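Secreted effector protein SopD (Salmonella typhimurium, PDB 5CPC) alters host cell physiology to favour bacterial survival, contributes to replication in macrophages, and cooperates with SopB in membrane fission and macropinosome formation during invasion. Local coordinates at residues L148-V153 with A180-A185; D126-S131 with I250-H255; Y82-L87 with F99-D104. All coordinates share one frame; numbering follows the deposited sequence.

Contact 1. Residues L148-V153 with A180-A185; sequences LQICEV and AQIKTA
Ile182 reaches between Gln149, Ile150 and Val153, and most of the packing rests on its longer branch. With CG1 anti to the carbonyl carbon (chi1 -79°), that branch comes alongside Val153, and Ile182 CG1 lies 3.6 Å from Val153 CG2 as the two side chains slide past each other in opposite directions. Its terminal CD1 then goes deeper, to the helix backbone itself, sitting 3.7 Å from Gln149 O. The Ile150 and Ile182 side chains cross at about a right angle, Ile150 CG1 lying 3.9 Å from Ile182 CD1. A branched aliphatic residue suits this place because its longer branch can touch Gln149 and Ile150 on one turn and Val153 on the next. The arrangement is antiparallel helix-helix packing: segments 148-153 and 180-185, on helices 141-160 and 180-190, run at 167° to each other, their axes approaching to 10.3 Å. Ile150 also packs on Ile250, Leu253 and Leu254 of helix 248-256, while Leu316 near the C terminus touches Ile182. One turn on, Ala185 offers just a methyl, small enough to accept the end of a longer residue. Gln149, extended beyond CG, brings its carboxamide up to Ala185, with Gln149 OE1 3.8 Å from Ala185 CB, a van der Waals contact and not a hydrogen bond.

Contact 2. Residues D126-S131 with I250-H255; sequences DILNIS and ISYLLH
Leu128 and Leu253 mark the backbone register, their CA atoms 7.2 Å apart, where the chain at the end of the helix that begins at 124 passes helix 248-256 and turns off at Asn129, whose positive phi (57°) carries it out of the helical course. The principal side-chain link is Tyr252. Its CG is anti to the backbone N (chi1 160°), and from there the ring extends to the 126-131 segment, where Tyr252 OH donates to Leu128 O at 2.6 Å. The approach is almost straight, with a C=O...donor angle of 169°, and the carbonyl oxygen lies at the ring's edge, near its plane. A tyrosine fits because its flat hydrocarbon body can pack among apolar side chains while the phenol tip serves a buried polar atom. Leu128 itself supplies part of that packing: its side chain slides past Tyr252 in the opposite direction, and Leu128 CD2 comes 3.8 Å from Tyr252 CE2. The same methyl meets Leu253 CD1, also at 3.8 Å, with the two leucines crossing at about a right angle. Ile130 adds its CG2, 4.1 Å from Tyr252 CZ. Leu253 also touches Ile154 of helix 141-160, and Leu128 touches Phe147. Asn129 turns its amide elsewhere: OD1 accepts from Asn74 ND2, ND2 donates to Ser258 O, and its own carbonyl accepts from Asn267 ND2. Asparagine tolerates the left-handed backbone region better than most residues. The turn at Asn129, the first residue to leave helical phi/psi, is a Schellman motif, with positive phi and two bonds back into the last turn; here the carbonyl of Leu128, just before it, also accepts from Tyr252 of another helix.

Contact 3. Residues Y82-L87 with F99-D104; sequences YAFKRL and FTIKMD
Phe84 and Phe99 set their rings obliquely to each other, with centroids 5.8 Å apart and planes at 50°. Phe84 CZ comes in at the edge of the Phe99 ring, near its plane, and also lies 3.7 Å from Phe99 CB. At the edge of the Phe84 ring, in its plane, sits Thr100 N, while Thr100 O approaches obliquely, 3.4 Å from Phe84 CE2, so the phenylalanine packs against strand backbone as well as side chains. Its CG is anti to the backbone N (chi1 -169°), and the ring beyond it reaches the strand. This is helix-on-sheet packing: segment 82-87 of helix 76-90 packs on strand 99-103, an outermost strand of the three-stranded antiparallel sheet, at 158° and with axes 9.3 Å apart. Leu112 of the neighbouring strand also touches Phe84. Ile101, branched at CB as strands readily accept, brings CG1 to 3.8 Å from Phe84 CD2, the two side chains sliding past each other in opposite directions. At the more exposed end Leu87 crosses Phe99 at about a right angle, Leu87 CG lying 3.9 Å from Phe99 CE2.

Overall arrangement
From the N terminus, contact 3 comes first: eleven residues separate its two segments, the first three completing helix 76-90, and strand 99-103 returns against the helix, closing a small local loop. The chain then finishes the three-stranded sheet and opens contact 2 at 126-131. Before that contact closes at 250-255, 118 residues later, the chain makes contact 1 between 148-153 and 180-185, so contact 1 falls wholly within the span of contact 2, and contact 3 stands in series with both. Helix 141-160 is the common element: Cys151 packs on Leu253 and Ile127 of contact 2, while Glu152 meets Tyr82 and Lys85 of contact 3. Contacts 2 and 3 do not touch, their nearest atoms being about 7 Å apart.

Contact 1. Residues L148-V153 with A180-A185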
ATOM      1  N   LEU A 148       2.493   6.346  -2.635  1.00 46.01           N
ATOM      2  CA  LEU A 148       3.296   7.283  -1.873  1.00 46.76           C
ATOM      3  C   LEU A 148       2.627   7.505  -0.503  1.00 46.29           C
ATOM      4  O   LEU A 148       3.304   7.752   0.489  1.00 46.03           O
ATOM      5  CB  LEU A 148       3.351   8.598  -2.654  1.00 45.42           C
ATOM      6  CG  LEU A 148       4.691   9.189  -3.086  1.00 49.20           C
ATOM      7  CD1 LEU A 148       6.008   8.258  -3.119  1.00 44.20           C
ATOM      8  CD2 LEU A 148       4.513   9.995  -4.405  1.00 43.87           C
ATOM      9  N   GLN A 149       1.299   7.453  -0.481  1.00 45.98           N
ATOM     10  CA  GLN A 149       0.503   7.674   0.742  1.00 47.63           C
ATOM     11  C   GLN A 149       0.769   6.528   1.702  1.00 46.29           C
ATOM     12  O   GLN A 149       0.884   6.757   2.918  1.00 47.21           O
ATOM     13  CB  GLN A 149      -1.001   7.766   0.501  1.00 47.39           C
ATOM     14  CG  GLN A 149      -1.507   9.049  -0.181  1.00 54.19           C
ATOM     15  CD  GLN A 149      -3.022   8.985  -0.352  1.00 60.01           C
ATOM     16  OE1 GLN A 149      -3.778   9.140   0.617  1.00 64.17           O
ATOM     17  NE2 GLN A 149      -3.464   8.680  -1.553  1.00 60.71           N
ATOM     18  N   ILE A 150       0.935   5.335   1.138  1.00 43.74           N
ATOM     19  CA  ILE A 150       1.190   4.159   1.945  1.00 43.69           C
ATOM     20  C   ILE A 150       2.618   4.270   2.465  1.00 44.17           C
ATOM     21  O   ILE A 150       2.883   3.874   3.594  1.00 44.72           O
ATOM     22  CB  ILE A 150       0.999   2.857   1.119  1.00 42.84           C
ATOM     23  CG1 ILE A 150      -0.498   2.687   0.747  1.00 43.11           C
ATOM     24  CG2 ILE A 150       1.565   1.587   1.832  1.00 39.91           C
ATOM     25  CD1 ILE A 150      -0.703   1.882  -0.562  1.00 43.05           C
ATOM     26  N   CYS A 151       3.519   4.755   1.616  1.00 42.53           N
ATOM     27  CA  CYS A 151       4.888   5.046   2.013  1.00 43.54           C
ATOM     28  C   CYS A 151       4.899   5.975   3.220  1.00 42.76           C
ATOM     29  O   CYS A 151       5.609   5.681   4.142  1.00 44.27           O
ATOM     30  CB  CYS A 151       5.742   5.607   0.841  1.00 42.09           C
ATOM     31  SG  CYS A 151       6.240   4.292  -0.332  1.00 44.18           S
ATOM     32  N   GLU A 152       4.121   7.062   3.226  1.00 43.66           N
ATOM     33  CA  GLU A 152       4.098   7.993   4.351  1.00 45.68           C
ATOM     34  C   GLU A 152       3.728   7.254   5.635  1.00 46.54           C
ATOM     35  O   GLU A 152       4.377   7.457   6.684  1.00 45.13           O
ATOM     36  CB  GLU A 152       3.086   9.111   4.198  1.00 47.18           C
ATOM     37  CG  GLU A 152       3.006   9.631   2.774  1.00 56.55           C
ATOM     38  CD  GLU A 152       2.356  10.999   2.630  1.00 62.23           C
ATOM     39  OE1 GLU A 152       2.638  11.649   1.573  1.00 65.70           O
ATOM     40  OE2 GLU A 152       1.623  11.412   3.569  1.00 64.13           O
ATOM     41  N   VAL A 153       2.683   6.421   5.558  1.00 45.92           N
ATOM     42  CA  VAL A 153       2.116   5.841   6.739  1.00 45.55           C
ATOM     43  C   VAL A 153       3.116   4.866   7.306  1.00 45.34           C
ATOM     44  O   VAL A 153       3.407   4.897   8.516  1.00 46.12           O
ATOM     45  CB  VAL A 153       0.697   5.239   6.462  1.00 46.49           C
ATOM     46  CG1 VAL A 153       0.257   4.276   7.589  1.00 47.38           C
ATOM     47  CG2 VAL A 153      -0.277   6.353   6.370  1.00 44.99           C
ATOM     48  N   ALA A 180      -6.968   3.941   9.159  1.00 58.88           N
ATOM     49  CA  ALA A 180      -8.137   4.607   8.613  1.00 59.69           C
ATOM     50  C   ALA A 180      -7.989   5.288   7.267  1.00 59.18           C
ATOM     51  O   ALA A 180      -8.676   4.917   6.281  1.00 59.38           O
ATOM     52  CB  ALA A 180      -8.729   5.586   9.651  1.00 61.62           C
ATOM     53  N   GLN A 181      -7.136   6.294   7.186  1.00 58.30           N
ATOM     54  CA  GLN A 181      -7.018   7.029   5.901  1.00 58.03           C
ATOM     55  C   GLN A 181      -6.423   6.198   4.736  1.00 55.31           C
ATOM     56  O   GLN A 181      -6.760   6.477   3.588  1.00 54.85           O
ATOM     57  CB  GLN A 181      -6.244   8.372   6.031  1.00 58.69           C
ATOM     58  CG  GLN A 181      -5.236   8.450   7.186  1.00 64.43           C
ATOM     59  CD  GLN A 181      -5.919   8.803   8.506  1.00 70.61           C
ATOM     60  OE1 GLN A 181      -5.570   8.287   9.587  1.00 74.11           O
ATOM     61  NE2 GLN A 181      -6.933   9.646   8.413  1.00 72.66           N
ATOM     62  N   ILE A 182      -5.536   5.237   5.039  1.00 53.03           N
ATOM     63  CA  ILE A 182      -5.020   4.266   4.028  1.00 52.06           C
ATOM     64  C   ILE A 182      -6.228   3.415   3.547  1.00 50.83           C
ATOM     65  O   ILE A 182      -6.656   3.604   2.440  1.00 49.27           O
ATOM     66  CB  ILE A 182      -3.823   3.443   4.554  1.00 53.12           C
ATOM     67  CG1 ILE A 182      -2.539   4.276   4.482  1.00 51.87           C
ATOM     68  CG2 ILE A 182      -3.609   2.129   3.789  1.00 53.34           C
ATOM     69  CD1 ILE A 182      -2.360   5.107   3.197  1.00 54.59           C
ATOM     70  N   LYS A 183      -6.875   2.661   4.437  1.00 51.05           N
ATOM     71  CA  LYS A 183      -8.191   2.049   4.124  1.00 52.48           C
ATOM     72  C   LYS A 183      -9.080   2.893   3.233  1.00 51.83           C
ATOM     73  O   LYS A 183      -9.394   2.520   2.096  1.00 51.08           O
ATOM     74  CB  LYS A 183      -8.965   1.673   5.377  1.00 53.68           C
ATOM     75  CG  LYS A 183      -8.517   0.344   5.944  1.00 55.82           C
ATOM     76  CD  LYS A 183      -9.085   0.149   7.308  1.00 58.60           C
ATOM     77  CE  LYS A 183     -10.558  -0.149   7.227  1.00 62.13           C
ATOM     78  NZ  LYS A 183     -10.958  -0.801   8.514  1.00 65.29           N
ATOM     79  N   THR A 184      -9.449   4.058   3.740  1.00 52.90           N
ATOM     80  CA  THR A 184     -10.235   5.019   2.988  1.00 53.58           C
ATOM     81  C   THR A 184      -9.648   5.336   1.609  1.00 52.85           C
ATOM     82  O   THR A 184     -10.401   5.339   0.624  1.00 54.91           O
ATOM     83  CB  THR A 184     -10.409   6.299   3.821  1.00 55.00           C
ATOM     84  OG1 THR A 184     -10.938   5.887   5.079  1.00 58.89           O
ATOM     85  CG2 THR A 184     -11.394   7.301   3.151  1.00 53.72           C
ATOM     86  N   ALA A 185      -8.332   5.569   1.530  1.00 50.18           N
ATOM     87  CA  ALA A 185      -7.713   5.870   0.234  1.00 48.78           C
ATOM     88  C   ALA A 185      -7.697   4.661  -0.714  1.00 46.69           C
ATOM     89  O   ALA A 185      -7.996   4.800  -1.866  1.00 47.51           O
ATOM     90  CB  ALA A 185      -6.339   6.347   0.400  1.00 47.46           C
TER

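Contact 2. Residues D126-S131 with I250-H255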
ATOM      1  N   ASP A 126      14.889   0.811  -4.128  1.00 56.86           N
ATOM      2  CA  ASP A 126      15.393   0.991  -2.773  1.00 57.94           C
ATOM      3  C   ASP A 126      14.265   1.218  -1.774  1.00 56.89           C
ATOM      4  O   ASP A 126      14.291   0.614  -0.714  1.00 58.28           O
ATOM      5  CB  ASP A 126      16.451   2.117  -2.690  1.00 58.21           C
ATOM      6  CG  ASP A 126      17.743   1.787  -3.465  1.00 60.99           C
ATOM      7  OD1 ASP A 126      17.933   0.611  -3.821  1.00 63.60           O
ATOM      8  OD2 ASP A 126      18.561   2.711  -3.713  1.00 65.08           O
ATOM      9  N   ILE A 127      13.261   2.030  -2.122  1.00 55.63           N
ATOM     10  CA  ILE A 127      12.057   2.207  -1.292  1.00 53.73           C
ATOM     11  C   ILE A 127      11.355   0.884  -1.044  1.00 54.00           C
ATOM     12  O   ILE A 127      10.898   0.628   0.056  1.00 53.27           O
ATOM     13  CB  ILE A 127      11.006   3.133  -1.950  1.00 53.68           C
ATOM     14  CG1 ILE A 127      11.271   4.577  -1.628  1.00 52.95           C
ATOM     15  CG2 ILE A 127       9.575   2.799  -1.429  1.00 51.50           C
ATOM     16  CD1 ILE A 127      10.628   5.544  -2.578  1.00 56.18           C
ATOM     17  N   LEU A 128      11.245   0.058  -2.085  1.00 54.55           N
ATOM     18  CA  LEU A 128      10.576  -1.230  -1.969  1.00 55.24           C
ATOM     19  C   LEU A 128      11.430  -2.338  -1.333  1.00 55.85           C
ATOM     20  O   LEU A 128      10.925  -3.441  -1.079  1.00 55.59           O
ATOM     21  CB  LEU A 128      10.043  -1.723  -3.347  1.00 55.34           C
ATOM     22  CG  LEU A 128       8.902  -0.897  -3.979  1.00 56.79           C
ATOM     23  CD1 LEU A 128       8.459  -1.523  -5.278  1.00 55.79           C
ATOM     24  CD2 LEU A 128       7.731  -0.725  -2.993  1.00 53.97           C
ATOM     25  N   ASN A 129      12.724  -2.075  -1.141  1.00 57.57           N
ATOM     26  CA  ASN A 129      13.670  -3.102  -0.672  1.00 58.01           C
ATOM     27  C   ASN A 129      13.651  -4.270  -1.606  1.00 59.26           C
ATOM     28  O   ASN A 129      13.601  -5.431  -1.184  1.00 59.95           O
ATOM     29  CB  ASN A 129      13.381  -3.570   0.766  1.00 57.04           C
ATOM     30  CG  ASN A 129      14.571  -4.315   1.393  1.00 57.71           C
ATOM     31  OD1 ASN A 129      15.731  -3.948   1.196  1.00 60.00           O
ATOM     32  ND2 ASN A 129      14.282  -5.375   2.124  1.00 50.76           N
ATOM     33  N   ILE A 130      13.701  -3.973  -2.892  1.00 60.46           N
ATOM     34  CA  ILE A 130      13.740  -5.044  -3.869  1.00 63.17           C
ATOM     35  C   ILE A 130      15.068  -5.211  -4.612  1.00 67.03           C
ATOM     36  O   ILE A 130      15.832  -4.272  -4.827  1.00 67.37           O
ATOM     37  CB  ILE A 130      12.509  -5.027  -4.819  1.00 62.08           C
ATOM     38  CG1 ILE A 130      12.421  -3.724  -5.642  1.00 61.73           C
ATOM     39  CG2 ILE A 130      11.222  -5.244  -3.994  1.00 59.01           C
ATOM     40  CD1 ILE A 130      11.708  -3.894  -7.065  1.00 62.48           C
ATOM     41  N   SER A 131      15.322  -6.442  -4.997  1.00 70.84           N
ATOM     42  CA  SER A 131      16.568  -6.804  -5.602  1.00 75.76           C
ATOM     43  C   SER A 131      16.628  -6.304  -7.055  1.00 78.78           C
ATOM     44  O   SER A 131      16.458  -7.072  -7.998  1.00 81.02           O
ATOM     45  CB  SER A 131      16.809  -8.324  -5.393  1.00 76.52           C
ATOM     46  OG  SER A 131      17.359  -8.978  -6.506  1.00 78.28           O
ATOM     47  N   ILE A 250       1.451  -1.780  -5.145  1.00 50.48           N
ATOM     48  CA  ILE A 250       0.591  -1.367  -4.059  1.00 50.07           C
ATOM     49  C   ILE A 250       0.229  -2.596  -3.254  1.00 51.24           C
ATOM     50  O   ILE A 250       0.427  -2.631  -2.027  1.00 50.48           O
ATOM     51  CB  ILE A 250      -0.575  -0.521  -4.549  1.00 50.76           C
ATOM     52  CG1 ILE A 250      -0.069   0.892  -4.920  1.00 48.12           C
ATOM     53  CG2 ILE A 250      -1.680  -0.431  -3.451  1.00 49.64           C
ATOM     54  CD1 ILE A 250      -1.042   1.715  -5.739  1.00 49.46           C
ATOM     55  N   SER A 251      -0.222  -3.661  -3.906  1.00 51.58           N
ATOM     56  CA  SER A 251      -0.411  -4.873  -3.110  1.00 52.06           C
ATOM     57  C   SER A 251       0.869  -5.400  -2.402  1.00 52.19           C
ATOM     58  O   SER A 251       0.807  -5.932  -1.267  1.00 52.59           O
ATOM     59  CB  SER A 251      -1.261  -5.930  -3.867  1.00 53.72           C
ATOM     60  OG  SER A 251      -0.585  -6.606  -4.849  1.00 60.49           O
ATOM     61  N   TYR A 252       2.040  -5.245  -3.029  1.00 50.56           N
ATOM     62  CA  TYR A 252       3.277  -5.694  -2.423  1.00 49.98           C
ATOM     63  C   TYR A 252       3.538  -4.898  -1.167  1.00 50.11           C
ATOM     64  O   TYR A 252       3.863  -5.468  -0.111  1.00 49.42           O
ATOM     65  CB  TYR A 252       4.490  -5.485  -3.373  1.00 50.59           C
ATOM     66  CG  TYR A 252       5.820  -5.469  -2.651  1.00 50.72           C
ATOM     67  CD1 TYR A 252       6.386  -6.659  -2.174  1.00 49.82           C
ATOM     68  CD2 TYR A 252       6.484  -4.264  -2.372  1.00 50.90           C
ATOM     69  CE1 TYR A 252       7.580  -6.662  -1.465  1.00 53.64           C
ATOM     70  CE2 TYR A 252       7.701  -4.262  -1.648  1.00 53.33           C
ATOM     71  CZ  TYR A 252       8.229  -5.483  -1.200  1.00 52.18           C
ATOM     72  OH  TYR A 252       9.416  -5.527  -0.509  1.00 56.64           O
ATOM     73  N   LEU A 253       3.449  -3.580  -1.306  1.00 48.81           N
ATOM     74  CA  LEU A 253       3.772  -2.719  -0.194  1.00 50.99           C
ATOM     75  C   LEU A 253       2.789  -2.861   0.974  1.00 51.08           C
ATOM     76  O   LEU A 253       3.225  -2.796   2.159  1.00 51.38           O
ATOM     77  CB  LEU A 253       3.950  -1.269  -0.648  1.00 50.76           C
ATOM     78  CG  LEU A 253       4.583  -0.219   0.236  1.00 53.66           C
ATOM     79  CD1 LEU A 253       6.097  -0.411   0.427  1.00 57.75           C
ATOM     80  CD2 LEU A 253       4.298   1.092  -0.394  1.00 54.61           C
ATOM     81  N   LEU A 254       1.497  -3.075   0.674  1.00 49.36           N
ATOM     82  CA  LEU A 254       0.510  -3.383   1.731  1.00 48.79           C
ATOM     83  C   LEU A 254       0.722  -4.692   2.413  1.00 49.58           C
ATOM     84  O   LEU A 254       0.658  -4.740   3.621  1.00 51.40           O
ATOM     85  CB  LEU A 254      -0.926  -3.356   1.222  1.00 46.73           C
ATOM     86  CG  LEU A 254      -1.392  -1.955   0.848  1.00 46.76           C
ATOM     87  CD1 LEU A 254      -2.687  -2.041  -0.004  1.00 41.09           C
ATOM     88  CD2 LEU A 254      -1.588  -1.101   2.167  1.00 44.77           C
ATOM     89  N   HIS A 255       0.954  -5.779   1.674  1.00 50.83           N
ATOM     90  CA  HIS A 255       0.815  -7.136   2.263  1.00 52.09           C
ATOM     91  C   HIS A 255       2.034  -8.002   2.256  1.00 52.91           C
ATOM     92  O   HIS A 255       2.073  -9.000   2.954  1.00 54.12           O
ATOM     93  CB  HIS A 255      -0.352  -7.937   1.590  1.00 51.89           C
ATOM     94  CG  HIS A 255      -1.659  -7.210   1.592  1.00 49.94           C
ATOM     95  ND1 HIS A 255      -2.433  -7.070   2.724  1.00 50.62           N
ATOM     96  CD2 HIS A 255      -2.343  -6.595   0.594  1.00 50.27           C
ATOM     97  CE1 HIS A 255      -3.522  -6.373   2.429  1.00 49.08           C
ATOM     98  NE2 HIS A 255      -3.489  -6.069   1.145  1.00 46.54           N
TER

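Contact 3. Residues Y82-L87 with F99-D104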
ATOM      1  N   TYR A  82       7.730  10.112   4.296  1.00 42.68           N
ATOM      2  CA  TYR A  82       7.154  10.748   5.491  1.00 42.11           C
ATOM      3  C   TYR A  82       8.032  11.943   5.991  1.00 41.52           C
ATOM      4  O   TYR A  82       7.482  12.976   6.363  1.00 41.88           O
ATOM      5  CB  TYR A  82       6.871   9.740   6.645  1.00 41.42           C
ATOM      6  CG  TYR A  82       6.321  10.384   7.873  1.00 39.57           C
ATOM      7  CD1 TYR A  82       7.005  10.264   9.098  1.00 43.96           C
ATOM      8  CD2 TYR A  82       5.146  11.154   7.829  1.00 42.11           C
ATOM      9  CE1 TYR A  82       6.509  10.872  10.285  1.00 44.17           C
ATOM     10  CE2 TYR A  82       4.619  11.801   9.035  1.00 45.61           C
ATOM     11  CZ  TYR A  82       5.333  11.634  10.249  1.00 48.13           C
ATOM     12  OH  TYR A  82       4.918  12.222  11.409  1.00 48.74           O
ATOM     13  N   ALA A  83       9.349  11.836   5.938  1.00 41.45           N
ATOM     14  CA  ALA A  83      10.241  13.000   6.414  1.00 44.83           C
ATOM     15  C   ALA A  83       9.970  14.291   5.600  1.00 45.71           C
ATOM     16  O   ALA A  83       9.844  15.434   6.145  1.00 46.32           O
ATOM     17  CB  ALA A  83      11.694  12.635   6.309  1.00 43.76           C
ATOM     18  N   PHE A  84       9.802  14.094   4.294  1.00 45.71           N
ATOM     19  CA  PHE A  84       9.443  15.230   3.417  1.00 45.45           C
ATOM     20  C   PHE A  84       8.117  15.863   3.845  1.00 45.05           C
ATOM     21  O   PHE A  84       7.956  17.092   3.798  1.00 44.24           O
ATOM     22  CB  PHE A  84       9.464  14.801   1.944  1.00 45.82           C
ATOM     23  CG  PHE A  84       9.364  15.963   0.956  1.00 49.84           C
ATOM     24  CD1 PHE A  84      10.359  16.909   0.870  1.00 48.73           C
ATOM     25  CD2 PHE A  84       8.233  16.098   0.135  1.00 51.83           C
ATOM     26  CE1 PHE A  84      10.269  17.985  -0.020  1.00 54.04           C
ATOM     27  CE2 PHE A  84       8.127  17.181  -0.785  1.00 57.17           C
ATOM     28  CZ  PHE A  84       9.143  18.126  -0.857  1.00 53.53           C
ATOM     29  N   LYS A  85       7.176  15.027   4.266  1.00 44.15           N
ATOM     30  CA  LYS A  85       5.906  15.481   4.793  1.00 46.51           C
ATOM     31  C   LYS A  85       6.205  16.300   6.070  1.00 47.06           C
ATOM     32  O   LYS A  85       5.674  17.446   6.262  1.00 48.86           O
ATOM     33  CB  LYS A  85       4.985  14.257   5.078  1.00 46.41           C
ATOM     34  CG  LYS A  85       3.463  14.459   4.940  1.00 50.17           C
ATOM     35  CD  LYS A  85       2.829  15.495   5.890  1.00 55.37           C
ATOM     36  CE  LYS A  85       2.372  16.797   5.135  1.00 57.78           C
ATOM     37  NZ  LYS A  85       2.481  18.148   5.884  1.00 59.85           N
ATOM     38  N   ARG A  86       7.136  15.804   6.893  1.00 46.44           N
ATOM     39  CA  ARG A  86       7.424  16.556   8.123  1.00 47.49           C
ATOM     40  C   ARG A  86       8.009  17.893   7.764  1.00 46.76           C
ATOM     41  O   ARG A  86       7.723  18.903   8.423  1.00 48.04           O
ATOM     42  CB  ARG A  86       8.317  15.812   9.155  1.00 46.27           C
ATOM     43  CG  ARG A  86       7.717  14.490   9.705  1.00 47.70           C
ATOM     44  CD  ARG A  86       8.521  13.961  10.968  1.00 41.39           C
ATOM     45  NE  ARG A  86       9.958  13.717  10.756  1.00 43.23           N
ATOM     46  CZ  ARG A  86      10.485  12.662  10.144  1.00 41.53           C
ATOM     47  NH1 ARG A  86       9.706  11.718   9.640  1.00 41.30           N
ATOM     48  NH2 ARG A  86      11.799  12.538  10.032  1.00 42.68           N
ATOM     49  N   LEU A  87       8.867  17.908   6.758  1.00 46.29           N
ATOM     50  CA  LEU A  87       9.437  19.211   6.283  1.00 47.65           C
ATOM     51  C   LEU A  87       8.328  20.144   5.869  1.00 47.37           C
ATOM     52  O   LEU A  87       8.217  21.253   6.363  1.00 49.28           O
ATOM     53  CB  LEU A  87      10.395  19.015   5.098  1.00 46.07           C
ATOM     54  CG  LEU A  87      11.370  20.140   4.713  1.00 50.14           C
ATOM     55  CD1 LEU A  87      12.101  20.790   5.963  1.00 47.04           C
ATOM     56  CD2 LEU A  87      12.432  19.617   3.703  1.00 47.62           C
ATOM     57  N   PHE A  99       6.099  22.370  -2.045  1.00 60.48           N
ATOM     58  CA  PHE A  99       6.689  21.078  -1.719  1.00 58.35           C
ATOM     59  C   PHE A  99       5.921  19.996  -2.379  1.00 57.26           C
ATOM     60  O   PHE A  99       4.766  19.733  -2.023  1.00 57.02           O
ATOM     61  CB  PHE A  99       6.662  20.773  -0.201  1.00 57.49           C
ATOM     62  CG  PHE A  99       7.497  21.701   0.628  1.00 57.53           C
ATOM     63  CD1 PHE A  99       7.089  23.012   0.854  1.00 56.03           C
ATOM     64  CD2 PHE A  99       8.699  21.261   1.198  1.00 56.87           C
ATOM     65  CE1 PHE A  99       7.860  23.856   1.600  1.00 53.07           C
ATOM     66  CE2 PHE A  99       9.471  22.122   1.964  1.00 55.13           C
ATOM     67  CZ  PHE A  99       9.051  23.400   2.193  1.00 56.63           C
ATOM     68  N   THR A 100       6.552  19.309  -3.314  1.00 55.95           N
ATOM     69  CA  THR A 100       5.821  18.269  -4.018  1.00 54.44           C
ATOM     70  C   THR A 100       6.797  17.134  -4.280  1.00 52.09           C
ATOM     71  O   THR A 100       8.017  17.332  -4.221  1.00 52.01           O
ATOM     72  CB  THR A 100       5.260  18.847  -5.418  1.00 57.32           C
ATOM     73  OG1 THR A 100       6.305  18.792  -6.414  1.00 59.64           O
ATOM     74  CG2 THR A 100       4.859  20.343  -5.273  1.00 57.34           C
ATOM     75  N   ILE A 101       6.262  15.989  -4.649  1.00 50.23           N
ATOM     76  CA  ILE A 101       7.046  14.878  -5.106  1.00 51.10           C
ATOM     77  C   ILE A 101       6.645  14.509  -6.525  1.00 54.05           C
ATOM     78  O   ILE A 101       5.478  14.194  -6.800  1.00 54.90           O
ATOM     79  CB  ILE A 101       6.785  13.599  -4.198  1.00 48.94           C
ATOM     80  CG1 ILE A 101       7.128  13.912  -2.725  1.00 47.48           C
ATOM     81  CG2 ILE A 101       7.557  12.438  -4.712  1.00 45.89           C
ATOM     82  CD1 ILE A 101       6.884  12.701  -1.723  1.00 42.59           C
ATOM     83  N   LYS A 102       7.611  14.494  -7.426  1.00 56.29           N
ATOM     84  CA  LYS A 102       7.347  13.910  -8.730  1.00 58.49           C
ATOM     85  C   LYS A 102       8.308  12.776  -9.012  1.00 59.40           C
ATOM     86  O   LYS A 102       9.117  12.423  -8.131  1.00 59.12           O
ATOM     87  CB  LYS A 102       7.414  14.974  -9.825  1.00 59.25           C
ATOM     88  CG  LYS A 102       8.253  16.162  -9.486  1.00 63.60           C
ATOM     89  CD  LYS A 102       7.628  17.468  -9.996  1.00 68.38           C
ATOM     90  CE  LYS A 102       6.330  17.772  -9.240  1.00 70.12           C
ATOM     91  NZ  LYS A 102       6.087  19.248  -9.124  1.00 76.30           N
ATOM     92  N   MET A 103       8.175  12.180 -10.204  1.00 59.77           N
ATOM     93  CA  MET A 103       9.127  11.192 -10.736  1.00 60.49           C
ATOM     94  C   MET A 103      10.034  11.772 -11.861  1.00 63.15           C
ATOM     95  O   MET A 103       9.675  12.809 -12.488  1.00 64.48           O
ATOM     96  CB  MET A 103       8.375   9.953 -11.203  1.00 60.03           C
ATOM     97  CG  MET A 103       7.660   9.328 -10.037  1.00 58.53           C
ATOM     98  SD  MET A 103       7.231   7.623 -10.172  1.00 59.92           S
ATOM     99  CE  MET A 103       8.832   7.032  -9.629  1.00 61.45           C
ATOM    100  N   ASP A 104      11.213  11.170 -12.092  1.00 62.77           N
ATOM    101  CA  ASP A 104      12.024  11.505 -13.311  1.00 63.92           C
ATOM    102  C   ASP A 104      11.334  10.837 -14.510  1.00 63.77           C
ATOM    103  O   ASP A 104      10.463   9.963 -14.326  1.00 61.71           O
ATOM    104  CB  ASP A 104      13.417  10.932 -13.206  1.00 63.68           C
ATOM    105  CG  ASP A 104      13.391   9.421 -13.233  1.00 64.04           C
ATOM    106  OD1 ASP A 104      12.559   8.797 -12.513  1.00 61.83           O
ATOM    107  OD2 ASP A 104      14.142   8.852 -14.029  1.00 67.66           O
TER